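Long-range contact in extracellular protein containing a SCP domain (Bacillus anthracis, PDB 4IFA), which is of unknown function but is probably a secreted protein that joins a CAP-associated N-terminal domain to a cysteine-rich secretory protein (SCP) domain: residues 113-125 against 168-182. Residues are numbered along the deposited sequence; the frame is centred on the assembly and turned at random.
Sequences VPPYYINEKYEDV and LYFDHFTHELVGVRY
Leu177 O is gripped by two donors: the backbone N of Asn119, at 2.8 Å and in the carbonyl plane, and a water, which lies 2.9 Å from Leu177 O and also donates to Asn119 OD1. Asn119 ND2 hydrogen-bonds to Glu109 OE1. Leu177 N returns a bond to Glu120 O (2.9 Å), and Tyr122 N donates to His175 O, so the end of the type II turn 117-120 and the two residues after it pair briefly with the start of strand 176-183 and the residue before it, Lys121 bridging to Glu176. Beside this pairing, the Lys121 chain bends at chi2 (-64°) and brings NZ to Glu176 OE2 at 2.8 Å, a salt bridge on the anti lone pair; the same NZ reaches Thr174 O at 3.2 Å, almost straight along its C=O.

Next to the pairing, Tyr122 opens helix 122-128 with its ring edge set over the face of Phe170 in a T-shaped stack, centroids 4.8 Å apart and planes at 65°. CG of Tyr122 lies anti to the backbone N (chi1 -173°), placing CD1 above the centre of the Phe170 ring, while its hydroxyl bonds to Val153 O. Leu177 CD1 rests on the opposite face of Phe170, toward its rim, and Val125 comes in at the ring edge with CG2 3.8 Å from Phe170 CZ. Val125 CG1 also packs against Leu168 CD1, whose other methyl, CD2, meets the Tyr116 ring. Further along, Ile118 CD1 lies against Gly179 and Val180, and the CG1 methyl of Val113 approaches Tyr182 OH at 3.6 Å.

The contact thus fastens the loop and first helical turn onto the hairpin 164-183 of the seven-stranded antiparallel sheet: backbone bonds set the register, the salt bridge probably supports it, and Phe170, with Leu168, gives the first helical turn an apolar seat.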
# COMPACT_ATOMS: atom_id res chain seq x y z
N VAL A 113 -11.91 -4.70 11.13
CA VAL A 113 -11.93 -5.49 9.91
C VAL A 113 -12.54 -6.88 10.17
O VAL A 113 -11.96 -7.91 9.76
CB VAL A 113 -10.52 -5.57 9.30
CG1 VAL A 113 -10.09 -4.19 8.72
CG2 VAL A 113 -9.48 -6.09 10.30
N PRO A 114 -13.68 -6.94 10.87
CA PRO A 114 -14.27 -8.26 11.15
C PRO A 114 -14.46 -9.06 9.87
O PRO A 114 -14.81 -8.50 8.84
CB PRO A 114 -15.59 -7.92 11.84
CG PRO A 114 -15.98 -6.60 11.30
CD PRO A 114 -14.65 -5.85 11.18
N PRO A 115 -14.27 -10.39 9.93
CA PRO A 115 -14.02 -11.22 11.14
C PRO A 115 -12.60 -11.33 11.61
O PRO A 115 -12.33 -12.14 12.49
CB PRO A 115 -14.55 -12.59 10.70
CG PRO A 115 -14.15 -12.61 9.22
CD PRO A 115 -14.38 -11.23 8.71
N TYR A 116 -11.73 -10.46 11.10
CA TYR A 116 -10.33 -10.46 11.44
C TYR A 116 -10.00 -9.29 12.37
O TYR A 116 -10.89 -8.52 12.74
CB TYR A 116 -9.46 -10.37 10.17
CG TYR A 116 -9.91 -11.26 9.05
CD1 TYR A 116 -9.82 -12.64 9.16
CD2 TYR A 116 -10.49 -10.74 7.90
CE1 TYR A 116 -10.27 -13.48 8.12
CE2 TYR A 116 -10.94 -11.57 6.88
CZ TYR A 116 -10.81 -12.95 7.01
OH TYR A 116 -11.25 -13.83 6.02
N TYR A 117 -8.71 -9.18 12.73
CA TYR A 117 -8.17 -7.98 13.37
C TYR A 117 -6.76 -7.76 12.84
O TYR A 117 -6.09 -8.73 12.52
CB TYR A 117 -8.19 -8.00 14.89
CG TYR A 117 -7.36 -9.07 15.53
CD1 TYR A 117 -6.13 -8.81 16.05
CD2 TYR A 117 -7.88 -10.34 15.72
CE1 TYR A 117 -5.40 -9.78 16.68
CE2 TYR A 117 -7.15 -11.32 16.34
CZ TYR A 117 -5.92 -11.04 16.82
OH TYR A 117 -5.16 -12.03 17.46
N ILE A 118 -6.32 -6.50 12.74
CA ILE A 118 -4.94 -6.21 12.33
C ILE A 118 -4.08 -6.74 13.46
O ILE A 118 -4.31 -6.40 14.63
CB ILE A 118 -4.74 -4.71 12.09
CG1 ILE A 118 -5.64 -4.20 10.96
CG2 ILE A 118 -3.29 -4.40 11.81
CD1 ILE A 118 -5.33 -4.76 9.55
N ASN A 119 -3.10 -7.60 13.10
CA ASN A 119 -2.14 -8.33 13.94
C ASN A 119 -2.48 -9.82 14.03
O ASN A 119 -1.69 -10.60 14.55
CB ASN A 119 -2.04 -7.83 15.40
CG ASN A 119 -1.60 -6.39 15.55
OD1 ASN A 119 -1.08 -5.79 14.64
ND2 ASN A 119 -1.82 -5.86 16.78
N GLU A 120 -3.64 -10.23 13.54
CA GLU A 120 -4.06 -11.63 13.66
C GLU A 120 -3.12 -12.58 12.95
O GLU A 120 -2.63 -12.29 11.84
CB GLU A 120 -5.49 -11.80 13.13
CG GLU A 120 -6.13 -13.15 13.48
CD GLU A 120 -7.60 -13.24 13.15
OE1 GLU A 120 -8.12 -12.39 12.42
OE2 GLU A 120 -8.24 -14.19 13.70
N LYS A 121 -2.86 -13.73 13.55
CA LYS A 121 -2.00 -14.72 12.97
C LYS A 121 -2.62 -15.40 11.75
O LYS A 121 -3.83 -15.69 11.72
CB LYS A 121 -1.60 -15.79 13.98
CG LYS A 121 -0.78 -15.33 15.18
CD LYS A 121 0.58 -14.77 14.80
CE LYS A 121 1.49 -14.69 16.03
NZ LYS A 121 2.75 -13.99 15.73
N TYR A 122 -1.78 -15.64 10.74
CA TYR A 122 -2.21 -16.31 9.52
C TYR A 122 -3.01 -17.61 9.80
O TYR A 122 -4.02 -17.85 9.15
CB TYR A 122 -0.98 -16.62 8.63
CG TYR A 122 -1.33 -17.17 7.26
CD1 TYR A 122 -1.51 -16.34 6.18
CD2 TYR A 122 -1.56 -18.51 7.08
CE1 TYR A 122 -1.81 -16.82 4.94
CE2 TYR A 122 -1.87 -19.02 5.83
CZ TYR A 122 -2.06 -18.16 4.77
OH TYR A 122 -2.37 -18.67 3.52
N GLU A 123 -2.52 -18.48 10.70
CA GLU A 123 -3.21 -19.76 10.95
C GLU A 123 -4.66 -19.52 11.40
O GLU A 123 -5.54 -20.33 11.11
CB GLU A 123 -2.39 -20.70 11.86
CG GLU A 123 -2.19 -20.21 13.24
CD GLU A 123 -1.34 -21.10 14.11
OE1 GLU A 123 -1.48 -20.95 15.35
OE2 GLU A 123 -0.58 -21.96 13.62
N ASP A 124 -4.89 -18.48 12.17
CA ASP A 124 -6.25 -18.17 12.65
C ASP A 124 -7.11 -17.53 11.57
O ASP A 124 -8.30 -17.84 11.47
CB ASP A 124 -6.18 -17.26 13.86
CG ASP A 124 -5.49 -17.93 15.04
OD1 ASP A 124 -5.71 -19.14 15.29
OD2 ASP A 124 -4.72 -17.27 15.76
N VAL A 125 -6.51 -16.71 10.71
CA VAL A 125 -7.23 -16.11 9.59
C VAL A 125 -7.70 -17.23 8.64
O VAL A 125 -8.84 -17.24 8.23
CB VAL A 125 -6.35 -15.11 8.85
CG1 VAL A 125 -6.97 -14.67 7.52
CG2 VAL A 125 -6.04 -13.91 9.75
N LEU A 168 -5.82 -9.83 1.77
CA LEU A 168 -5.32 -9.84 3.16
C LEU A 168 -3.81 -9.81 3.13
O LEU A 168 -3.17 -10.82 2.83
CB LEU A 168 -5.85 -11.07 3.90
CG LEU A 168 -7.37 -11.30 3.87
CD1 LEU A 168 -7.71 -12.63 4.57
CD2 LEU A 168 -8.10 -10.15 4.52
N TYR A 169 -3.23 -8.65 3.45
CA TYR A 169 -1.79 -8.49 3.39
C TYR A 169 -1.15 -8.93 4.70
O TYR A 169 -1.46 -8.41 5.78
CB TYR A 169 -1.41 -7.05 3.09
CG TYR A 169 -1.56 -6.59 1.65
CD1 TYR A 169 -0.70 -7.08 0.67
CD2 TYR A 169 -2.48 -5.61 1.28
CE1 TYR A 169 -0.76 -6.64 -0.63
CE2 TYR A 169 -2.53 -5.15 -0.02
CZ TYR A 169 -1.68 -5.67 -0.96
OH TYR A 169 -1.65 -5.19 -2.27
N PHE A 170 -0.23 -9.89 4.59
CA PHE A 170 0.52 -10.41 5.74
C PHE A 170 2.00 -10.02 5.67
O PHE A 170 2.57 -9.85 4.60
CB PHE A 170 0.46 -11.94 5.77
CG PHE A 170 -0.85 -12.47 6.21
CD1 PHE A 170 -1.10 -12.70 7.56
CD2 PHE A 170 -1.87 -12.69 5.31
CE1 PHE A 170 -2.36 -13.15 7.99
CE2 PHE A 170 -3.11 -13.13 5.73
CZ PHE A 170 -3.35 -13.35 7.06
N ASP A 171 2.60 -9.93 6.85
CA ASP A 171 4.03 -9.96 7.03
C ASP A 171 4.34 -11.44 7.26
O ASP A 171 3.99 -11.98 8.32
CB ASP A 171 4.38 -9.12 8.27
CG ASP A 171 5.86 -9.16 8.58
OD1 ASP A 171 6.53 -10.18 8.31
OD2 ASP A 171 6.38 -8.12 9.05
N HIS A 172 4.90 -12.11 6.27
CA HIS A 172 5.12 -13.57 6.38
C HIS A 172 6.19 -13.91 7.37
O HIS A 172 6.32 -15.09 7.76
CB HIS A 172 5.41 -14.26 5.05
CG HIS A 172 6.84 -14.25 4.63
ND1 HIS A 172 7.42 -13.18 3.98
CD2 HIS A 172 7.81 -15.19 4.74
CE1 HIS A 172 8.69 -13.46 3.73
NE2 HIS A 172 8.95 -14.68 4.17
N PHE A 173 7.02 -12.94 7.76
CA PHE A 173 8.09 -13.24 8.75
C PHE A 173 7.49 -13.32 10.16
O PHE A 173 7.95 -14.13 10.97
CB PHE A 173 9.20 -12.17 8.72
CG PHE A 173 9.95 -12.12 7.41
CD1 PHE A 173 10.79 -13.14 7.05
CD2 PHE A 173 9.85 -11.00 6.59
CE1 PHE A 173 11.50 -13.08 5.87
CE2 PHE A 173 10.57 -10.94 5.40
CZ PHE A 173 11.38 -11.96 5.05
N THR A 174 6.49 -12.50 10.43
CA THR A 174 5.83 -12.53 11.74
C THR A 174 4.51 -13.28 11.69
O THR A 174 3.93 -13.57 12.76
CB THR A 174 5.58 -11.15 12.28
OG1 THR A 174 4.69 -10.46 11.39
CG2 THR A 174 6.92 -10.34 12.40
N HIS A 175 4.06 -13.65 10.49
CA HIS A 175 2.80 -14.36 10.25
C HIS A 175 1.57 -13.55 10.66
O HIS A 175 0.54 -14.14 11.00
CB HIS A 175 2.79 -15.73 10.94
CG HIS A 175 3.99 -16.54 10.64
ND1 HIS A 175 4.18 -17.19 9.44
CD2 HIS A 175 5.10 -16.77 11.37
CE1 HIS A 175 5.34 -17.82 9.47
NE2 HIS A 175 5.93 -17.57 10.62
N GLU A 176 1.65 -12.23 10.63
CA GLU A 176 0.55 -11.38 11.07
C GLU A 176 -0.08 -10.56 9.97
O GLU A 176 0.59 -10.05 9.06
CB GLU A 176 1.03 -10.47 12.23
CG GLU A 176 1.35 -11.30 13.47
CD GLU A 176 1.79 -10.52 14.70
OE1 GLU A 176 1.78 -9.29 14.69
OE2 GLU A 176 2.13 -11.21 15.70
N LEU A 177 -1.40 -10.39 10.07
CA LEU A 177 -2.19 -9.54 9.16
C LEU A 177 -1.81 -8.08 9.41
O LEU A 177 -1.91 -7.60 10.54
CB LEU A 177 -3.69 -9.77 9.40
CG LEU A 177 -4.64 -9.00 8.52
CD1 LEU A 177 -4.52 -9.52 7.09
CD2 LEU A 177 -6.04 -9.20 9.03
N VAL A 178 -1.35 -7.40 8.35
CA VAL A 178 -0.87 -6.02 8.48
C VAL A 178 -1.67 -5.02 7.64
O VAL A 178 -1.53 -3.82 7.79
CB VAL A 178 0.66 -5.89 8.20
CG1 VAL A 178 1.51 -6.67 9.26
CG2 VAL A 178 1.00 -6.31 6.78
N GLY A 179 -2.51 -5.51 6.73
CA GLY A 179 -3.41 -4.61 5.96
C GLY A 179 -4.50 -5.37 5.28
O GLY A 179 -4.39 -6.59 5.12
N VAL A 180 -5.58 -4.66 4.92
CA VAL A 180 -6.69 -5.29 4.20
C VAL A 180 -7.07 -4.34 3.06
O VAL A 180 -7.36 -3.17 3.30
CB VAL A 180 -7.92 -5.52 5.09
CG1 VAL A 180 -9.07 -6.11 4.29
CG2 VAL A 180 -7.57 -6.46 6.28
N ARG A 181 -7.06 -4.87 1.83
CA ARG A 181 -7.52 -4.12 0.66
C ARG A 181 -8.83 -4.69 0.18
O ARG A 181 -8.86 -5.75 -0.40
CB ARG A 181 -6.47 -4.11 -0.47
CG ARG A 181 -6.84 -3.19 -1.61
CD ARG A 181 -6.12 -3.57 -2.89
NE ARG A 181 -4.65 -3.48 -2.86
CZ ARG A 181 -3.91 -2.45 -3.26
NH1 ARG A 181 -4.44 -1.32 -3.63
NH2 ARG A 181 -2.58 -2.56 -3.24
N TYR A 182 -9.93 -3.95 0.38
CA TYR A 182 -11.22 -4.34 -0.10
C TYR A 182 -11.36 -3.83 -1.54
O TYR A 182 -10.93 -2.72 -1.82
CB TYR A 182 -12.33 -3.70 0.71
CG TYR A 182 -12.33 -4.14 2.17
CD1 TYR A 182 -12.64 -5.43 2.51
CD2 TYR A 182 -12.07 -3.24 3.20
CE1 TYR A 182 -12.66 -5.85 3.85
CE2 TYR A 182 -12.11 -3.62 4.51
CZ TYR A 182 -12.42 -4.92 4.85
OH TYR A 182 -12.45 -5.29 6.18
O HOH W 1 -12.36 -7.81 6.78
O HOH W 2 -0.10 -6.13 12.27